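Local atomic coordinates of nucleoside 2-deoxyribosyltransferase (Enterococcus faecalis, PDB entry 7M5H), a protein that probably cleaves the N-glycosidic bond of deoxynucleotides such as 5-hydroxymethyl-dUMP. Residues T5-A10 with I36-P41. Sequence-based numbering, arbitrary orientation.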
ATOM      1  N   THR B   5      -0.125  24.268  24.217  1.00 67.80           N
ATOM      2  CA  THR B   5       0.612  23.278  23.438  1.00 63.16           C
ATOM      3  C   THR B   5      -0.188  22.985  22.174  1.00 62.94           C
ATOM      4  O   THR B   5      -1.264  22.380  22.240  1.00 60.53           O
ATOM      5  CB  THR B   5       0.849  22.002  24.244  1.00 61.61           C
ATOM      6  OG1 THR B   5       1.649  22.302  25.395  1.00 63.49           O
ATOM      7  CG2 THR B   5       1.565  20.960  23.393  1.00 58.56           C
ATOM      8  N   LYS B   6       0.331  23.420  21.029  1.00 59.01           N
ATOM      9  CA  LYS B   6      -0.335  23.216  19.750  1.00 57.30           C
ATOM     10  C   LYS B   6       0.072  21.860  19.186  1.00 55.85           C
ATOM     11  O   LYS B   6       1.262  21.597  18.981  1.00 56.03           O
ATOM     12  CB  LYS B   6       0.009  24.339  18.772  1.00 57.46           C
ATOM     13  CG  LYS B   6      -0.313  25.732  19.296  1.00 61.45           C
ATOM     14  CD  LYS B   6      -0.332  26.757  18.174  1.00 60.98           C
ATOM     15  CE  LYS B   6      -1.471  26.486  17.202  1.00 73.22           C
ATOM     16  NZ  LYS B   6      -1.524  27.492  16.106  1.00 74.96           N
ATOM     17  N   ILE B   7      -0.916  21.002  18.940  1.00 57.40           N
ATOM     18  CA  ILE B   7      -0.694  19.642  18.466  1.00 55.79           C
ATOM     19  C   ILE B   7      -1.282  19.511  17.069  1.00 49.71           C
ATOM     20  O   ILE B   7      -2.425  19.920  16.829  1.00 49.94           O
ATOM     21  CB  ILE B   7      -1.318  18.605  19.416  1.00 50.75           C
ATOM     22  CG1 ILE B   7      -0.691  18.701  20.808  1.00 52.49           C
ATOM     23  CG2 ILE B   7      -1.158  17.201  18.853  1.00 47.86           C
ATOM     24  CD1 ILE B   7      -1.267  17.711  21.798  1.00 53.19           C
ATOM     25  N   TYR B   8      -0.503  18.945  16.153  1.00 46.01           N
ATOM     26  CA  TYR B   8      -0.986  18.582  14.828  1.00 47.67           C
ATOM     27  C   TYR B   8      -1.244  17.081  14.806  1.00 46.51           C
ATOM     28  O   TYR B   8      -0.344  16.290  15.109  1.00 44.26           O
ATOM     29  CB  TYR B   8       0.017  18.970  13.742  1.00 42.63           C
ATOM     30  CG  TYR B   8      -0.467  18.673  12.340  1.00 40.90           C
ATOM     31  CD1 TYR B   8      -1.257  19.582  11.650  1.00 46.43           C
ATOM     32  CD2 TYR B   8      -0.135  17.481  11.707  1.00 38.85           C
ATOM     33  CE1 TYR B   8      -1.704  19.314  10.369  1.00 43.95           C
ATOM     34  CE2 TYR B   8      -0.577  17.204  10.426  1.00 45.62           C
ATOM     35  CZ  TYR B   8      -1.361  18.124   9.762  1.00 45.25           C
ATOM     36  OH  TYR B   8      -1.803  17.853   8.488  1.00 39.33           O
ATOM     37  N   PHE B   9      -2.464  16.693  14.452  1.00 46.12           N
ATOM     38  CA  PHE B   9      -2.862  15.288  14.413  1.00 44.52           C
ATOM     39  C   PHE B   9      -2.685  14.785  12.984  1.00 47.68           C
ATOM     40  O   PHE B   9      -3.496  15.081  12.103  1.00 42.30           O
ATOM     41  CB  PHE B   9      -4.297  15.118  14.896  1.00 47.07           C
ATOM     42  CG  PHE B   9      -4.679  13.692  15.173  1.00 46.95           C
ATOM     43  CD1 PHE B   9      -4.507  13.150  16.435  1.00 43.43           C
ATOM     44  CD2 PHE B   9      -5.204  12.893  14.171  1.00 45.03           C
ATOM     45  CE1 PHE B   9      -4.855  11.840  16.696  1.00 43.75           C
ATOM     46  CE2 PHE B   9      -5.556  11.582  14.424  1.00 46.27           C
ATOM     47  CZ  PHE B   9      -5.380  11.054  15.688  1.00 42.19           C
ATOM     48  N   ALA B  10      -1.621  14.019  12.758  1.00 38.41           N
ATOM     49  CA  ALA B  10      -1.331  13.461  11.446  1.00 41.92           C
ATOM     50  C   ALA B  10      -1.917  12.060  11.338  1.00 38.71           C
ATOM     51  O   ALA B  10      -1.736  11.230  12.237  1.00 42.19           O
ATOM     52  CB  ALA B  10       0.177  13.426  11.191  1.00 35.76           C
ATOM     53  N   ILE B  36      -4.313  22.135  25.708  1.00 68.97           N
ATOM     54  CA  ILE B  36      -4.040  21.454  24.447  1.00 65.47           C
ATOM     55  C   ILE B  36      -4.857  22.120  23.347  1.00 65.53           C
ATOM     56  O   ILE B  36      -6.090  22.174  23.420  1.00 67.22           O
ATOM     57  CB  ILE B  36      -4.358  19.955  24.542  1.00 65.83           C
ATOM     58  CG1 ILE B  36      -3.352  19.255  25.459  1.00 63.41           C
ATOM     59  CG2 ILE B  36      -4.359  19.320  23.157  1.00 61.14           C
ATOM     60  CD1 ILE B  36      -3.597  17.772  25.618  1.00 61.99           C
ATOM     61  N   ASP B  37      -4.168  22.633  22.332  1.00 66.02           N
ATOM     62  CA  ASP B  37      -4.791  23.213  21.145  1.00 69.51           C
ATOM     63  C   ASP B  37      -4.467  22.285  19.976  1.00 61.56           C
ATOM     64  O   ASP B  37      -3.463  22.460  19.284  1.00 58.25           O
ATOM     65  CB  ASP B  37      -4.289  24.634  20.895  1.00 64.98           C
ATOM     66  CG  ASP B  37      -4.877  25.249  19.637  1.00 64.83           C
ATOM     67  OD1 ASP B  37      -5.921  24.758  19.160  1.00 74.27           O
ATOM     68  OD2 ASP B  37      -4.288  26.223  19.122  1.00 65.50           O
ATOM     69  N   LEU B  38      -5.327  21.294  19.759  1.00 59.20           N
ATOM     70  CA  LEU B  38      -5.089  20.278  18.744  1.00 55.90           C
ATOM     71  C   LEU B  38      -5.752  20.680  17.432  1.00 55.43           C
ATOM     72  O   LEU B  38      -6.930  21.045  17.408  1.00 57.43           O
ATOM     73  CB  LEU B  38      -5.612  18.918  19.213  1.00 55.20           C
ATOM     74  CG  LEU B  38      -5.238  17.680  18.387  1.00 51.80           C
ATOM     75  CD1 LEU B  38      -5.169  16.457  19.281  1.00 51.39           C
ATOM     76  CD2 LEU B  38      -6.224  17.438  17.251  1.00 51.00           C
ATOM     77  N   TYR B  39      -4.989  20.601  16.346  1.00 52.95           N
ATOM     78  CA  TYR B  39      -5.499  20.838  15.003  1.00 56.96           C
ATOM     79  C   TYR B  39      -5.771  19.493  14.341  1.00 52.20           C
ATOM     80  O   TYR B  39      -4.866  18.660  14.223  1.00 47.16           O
ATOM     81  CB  TYR B  39      -4.508  21.657  14.175  1.00 51.33           C
ATOM     82  CG  TYR B  39      -4.980  21.954  12.768  1.00 51.00           C
ATOM     83  CD1 TYR B  39      -5.703  23.105  12.486  1.00 56.19           C
ATOM     84  CD2 TYR B  39      -4.701  21.084  11.722  1.00 54.76           C
ATOM     85  CE1 TYR B  39      -6.136  23.379  11.203  1.00 54.97           C
ATOM     86  CE2 TYR B  39      -5.131  21.348  10.437  1.00 53.91           C
ATOM     87  CZ  TYR B  39      -5.847  22.497  10.182  1.00 58.53           C
ATOM     88  OH  TYR B  39      -6.273  22.760   8.901  1.00 56.05           O
ATOM     89  N   LEU B  40      -7.013  19.284  13.913  1.00 50.80           N
ATOM     90  CA  LEU B  40      -7.408  18.063  13.220  1.00 48.12           C
ATOM     91  C   LEU B  40      -7.801  18.418  11.793  1.00 49.36           C
ATOM     92  O   LEU B  40      -8.789  19.148  11.591  1.00 53.88           O
ATOM     93  CB  LEU B  40      -8.564  17.370  13.945  1.00 52.51           C
ATOM     94  CG  LEU B  40      -8.991  16.009  13.393  1.00 47.53           C
ATOM     95  CD1 LEU B  40      -7.803  15.070  13.312  1.00 48.41           C
ATOM     96  CD2 LEU B  40     -10.092  15.406  14.252  1.00 51.22           C
ATOM     97  N   PRO B  41      -7.067  17.943  10.783  1.00 47.07           N
ATOM     98  CA  PRO B  41      -7.332  18.386   9.402  1.00 47.56           C
ATOM     99  C   PRO B  41      -8.756  18.157   8.926  1.00 56.87           C
ATOM    100  O   PRO B  41      -9.280  18.983   8.167  1.00 51.42           O
ATOM    101  CB  PRO B  41      -6.329  17.565   8.581  1.00 46.20           C
ATOM    102  CG  PRO B  41      -5.208  17.293   9.532  1.00 44.69           C
ATOM    103  CD  PRO B  41      -5.857  17.106  10.876  1.00 45.81           C
TER
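Thr5 to Tyr8 pair in parallel with Ile36 to Tyr39, the two short strands twisted 25° against each other. Four backbone hydrogen bonds join them: Asp37 N to Thr5 O, Ile7 N to Asp37 O, Tyr39 N to Ile7 O (2.7 Å) and Phe9 N to Tyr39 O. Beyond Tyr39 segment 36-41 leaves the sheet, and the ring of Pro41 turns in, with CD 3.3 Å from Phe9 O.

On the face carrying Lys6, Asp37, Tyr8 and Tyr39, the two tyrosine side chains run alongside each other. Both have CG anti to the backbone N (chi1 -177° in Tyr8), and their ring planes lie only 12° apart. They meet rim to rim, Tyr8 CE1 to Tyr39 CD2 at 3.7 Å, with no stacking. Pro41 CG sits 3.6 Å from Tyr8 OH, which is hydrogen-bonded to Glu89 and Asp63. Lys6 lies beside Asp37 and meets OD2 through CE (3.4 Å), while its NZ stays 4.3 Å from OD2, beyond a salt bridge.

The opposite face, with Ile7, Ile36 and Leu38, is largely apolar. Ile7 CD1 reaches Ile36 CG2 (3.7 Å), while Ile7 CG2 meets Leu38 CD1. Next along, Leu38 CD2 packs on Phe9 CB, and Leu40 CD1 approaches Phe9 CD2 at 3.5 Å; helix 16-30 covers Leu38 and Phe9 through Val26.

This is the first beta-alpha-beta crossover of the Rossmann-like sheet, strand 36-39 forming its edge within the chain. Backbone bonds and buried apolar contacts, aliphatic and aromatic, carry the pairing, whereas the Lys6-Asp37 charges probably add only a modest attraction near the surface.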